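Local coordinates for antifreeze protein (Marinomonas primoryensis, PDB 4KDW), which probably serves as a calcium-dependent extender domain of a cell-surface adhesin, one of the tandem beta-sandwich domains of a protein that binds ice, at residues L66-G70 with E71-T75. Numbering follows the deposited sequence. Where two conformers were deposited one is given.
With CA (calcium ion), chain G.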
loop_
_atom_site.group_PDB
_atom_site.type_symbol
_atom_site.label_atom_id
_atom_site.label_comp_id
_atom_site.label_asym_id
_atom_site.label_seq_id
_atom_site.Cartn_x
_atom_site.Cartn_y
_atom_site.Cartn_z
ATOM N N LEU A 66 -4.338 -2.741 -1.824
ATOM C CA LEU A 66 -4.661 -1.321 -2.121
ATOM C C LEU A 66 -5.749 -1.249 -3.135
ATOM O O LEU A 66 -5.545 -1.746 -4.235
ATOM C CB LEU A 66 -3.496 -0.584 -2.663
ATOM C CG LEU A 66 -2.257 -0.284 -1.785
ATOM C CD1 LEU A 66 -1.526 -1.477 -1.137
ATOM C CD2 LEU A 66 -1.278 0.592 -2.550
ATOM N N GLU A 67 -6.877 -0.604 -2.884
ATOM C CA GLU A 67 -7.886 -0.367 -3.871
ATOM C C GLU A 67 -7.720 1.050 -4.363
ATOM O O GLU A 67 -7.846 1.971 -3.565
ATOM C CB GLU A 67 -9.259 -0.634 -3.282
ATOM C CG GLU A 67 -10.270 -0.653 -4.392
ATOM C CD GLU A 67 -11.737 -0.647 -3.972
ATOM O OE1 GLU A 67 -12.142 -1.690 -3.412
ATOM O OE2 GLU A 67 -12.471 0.390 -4.186
ATOM N N ILE A 68 -7.427 1.226 -5.649
ATOM C CA ILE A 68 -7.127 2.513 -6.240
ATOM C C ILE A 68 -7.970 2.663 -7.495
ATOM O O ILE A 68 -7.831 1.856 -8.414
ATOM C CB ILE A 68 -5.614 2.651 -6.569
ATOM C CG1 ILE A 68 -4.778 2.371 -5.331
ATOM C CG2 ILE A 68 -5.333 4.026 -7.104
ATOM C CD1 ILE A 68 -3.273 2.338 -5.580
ATOM N N ASN A 69 -8.871 3.667 -7.512
ATOM C CA ASN A 69 -9.766 3.842 -8.651
ATOM C C ASN A 69 -10.549 2.604 -8.923
ATOM O O ASN A 69 -10.841 2.313 -10.119
ATOM C CB ASN A 69 -8.996 4.274 -9.893
ATOM C CG ASN A 69 -9.908 4.770 -11.000
ATOM O OD1 ASN A 69 -10.912 5.467 -10.725
ATOM N ND2 ASN A 69 -9.518 4.561 -12.226
ATOM N N GLY A 70 -10.924 1.852 -7.901
ATOM C CA GLY A 70 -11.689 0.653 -8.070
ATOM C C GLY A 70 -10.928 -0.603 -8.349
ATOM O O GLY A 70 -11.510 -1.699 -8.326
ATOM N N GLU A 71 -9.656 -0.503 -8.671
ATOM C CA GLU A 71 -8.801 -1.650 -9.034
ATOM C C GLU A 71 -8.062 -2.127 -7.779
ATOM O O GLU A 71 -7.470 -1.288 -7.103
ATOM C CB GLU A 71 -7.827 -1.262 -10.120
ATOM C CG GLU A 71 -6.877 -2.382 -10.522
ATOM C CD GLU A 71 -7.519 -3.614 -11.112
ATOM O OE1 GLU A 71 -8.701 -3.667 -11.369
ATOM O OE2 GLU A 71 -6.736 -4.601 -11.331
ATOM N N THR A 72 -8.087 -3.377 -7.557
ATOM C CA THR A 72 -7.352 -3.945 -6.383
ATOM C C THR A 72 -6.004 -4.327 -6.796
ATOM O O THR A 72 -5.819 -5.176 -7.698
ATOM C CB THR A 72 -8.080 -5.159 -5.753
ATOM O OG1 THR A 72 -9.462 -4.808 -5.481
ATOM C CG2 THR A 72 -7.459 -5.521 -4.439
ATOM N N TYR A 73 -5.021 -3.747 -6.133
ATOM C CA TYR A 73 -3.588 -4.017 -6.320
ATOM C C TYR A 73 -3.080 -4.685 -5.085
ATOM O O TYR A 73 -3.448 -4.328 -3.960
ATOM C CB TYR A 73 -2.844 -2.667 -6.528
ATOM C CG TYR A 73 -3.164 -2.023 -7.787
ATOM C CD1 TYR A 73 -2.456 -2.359 -8.921
ATOM C CD2 TYR A 73 -4.088 -1.000 -7.915
ATOM C CE1 TYR A 73 -2.676 -1.766 -10.149
ATOM C CE2 TYR A 73 -4.335 -0.380 -9.138
ATOM C CZ TYR A 73 -3.624 -0.767 -10.260
ATOM O OH TYR A 73 -3.758 -0.086 -11.437
ATOM N N THR A 74 -2.269 -5.720 -5.241
ATOM C CA THR A 74 -1.810 -6.546 -4.125
ATOM C C THR A 74 -0.369 -6.846 -4.196
ATOM O O THR A 74 0.182 -7.119 -5.304
ATOM C CB THR A 74 -2.584 -7.867 -4.069
ATOM O OG1 THR A 74 -3.980 -7.602 -4.132
ATOM C CG2 THR A 74 -2.298 -8.649 -2.801
ATOM N N THR A 75 0.301 -6.815 -3.069
ATOM C CA THR A 75 1.688 -7.319 -2.922
ATOM C C THR A 75 1.758 -8.007 -1.604
ATOM O O THR A 75 0.793 -8.332 -0.945
ATOM C CB THR A 75 2.654 -6.160 -3.142
ATOM O OG1 THR A 75 4.000 -6.738 -3.267
ATOM C CG2 THR A 75 2.656 -5.092 -2.047
HETATM CA CA CA G . -12.918 -3.019 -7.296
HETATM O O HOH W 1 -11.203 -4.515 -7.772
HETATM O O HOH W 2 -13.934 -1.404 -6.509
HETATM O O HOH W 3 -13.979 -4.389 -9.030
#
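Leu-66 to Ile-68 and Glu-71 to Tyr-73 form the closed end of a beta hairpin, at one edge of the larger sheet of the beta-sandwich. The outer strand, 71-76, is the last of that sheet within the chain. Leu-66 and Tyr-73 are a hydrogen-bonded pair, linked in both directions: Leu-66 N to Tyr-73 O and Tyr-73 N to Leu-66 O, each 2.8 Å and almost straight. Ile-68 N donates to Glu-71 O at 2.9 Å. The return bond, Glu-71 N to Ile-68 O, is 3.0 Å and more bent, with the donor well above the carbonyl plane. It closes the turn.

The side chains of Leu-66, Ile-68 and Tyr-73 share the face toward strand 82-88. Ile-68 CD1 lies 4.2 Å from Tyr-73 CD2, and the two side chains cross at about a right angle. Tyr-73 CG sits beside its own backbone N (chi1 -69°), which brings a ring edge near Leu-66 O. The tyrosine hydroxyl is hydrogen-bonded to Asp-91 OD2 and Ala-88 N, tying the hairpin to helix 89-94 and to the end of strand 82-88.

On the other face, Glu-67 and Thr-72 form the non-hydrogen-bonded pair. Within the turn, Gly-70 O binds a calcium ion at 2.2 Å. Three waters also bind this ion, and one of them is hydrogen-bonded to Thr-72 OG1 at 2.9 Å. In one of its two conformers, Glu-67 OE1 lies 4.2 Å from the calcium, too far to bind it directly.

Asn-69 and Gly-70, both with positive phi, make the type I' turn characteristic of a tight two-residue beta hairpin, here in an immunoglobulin-like sandwich.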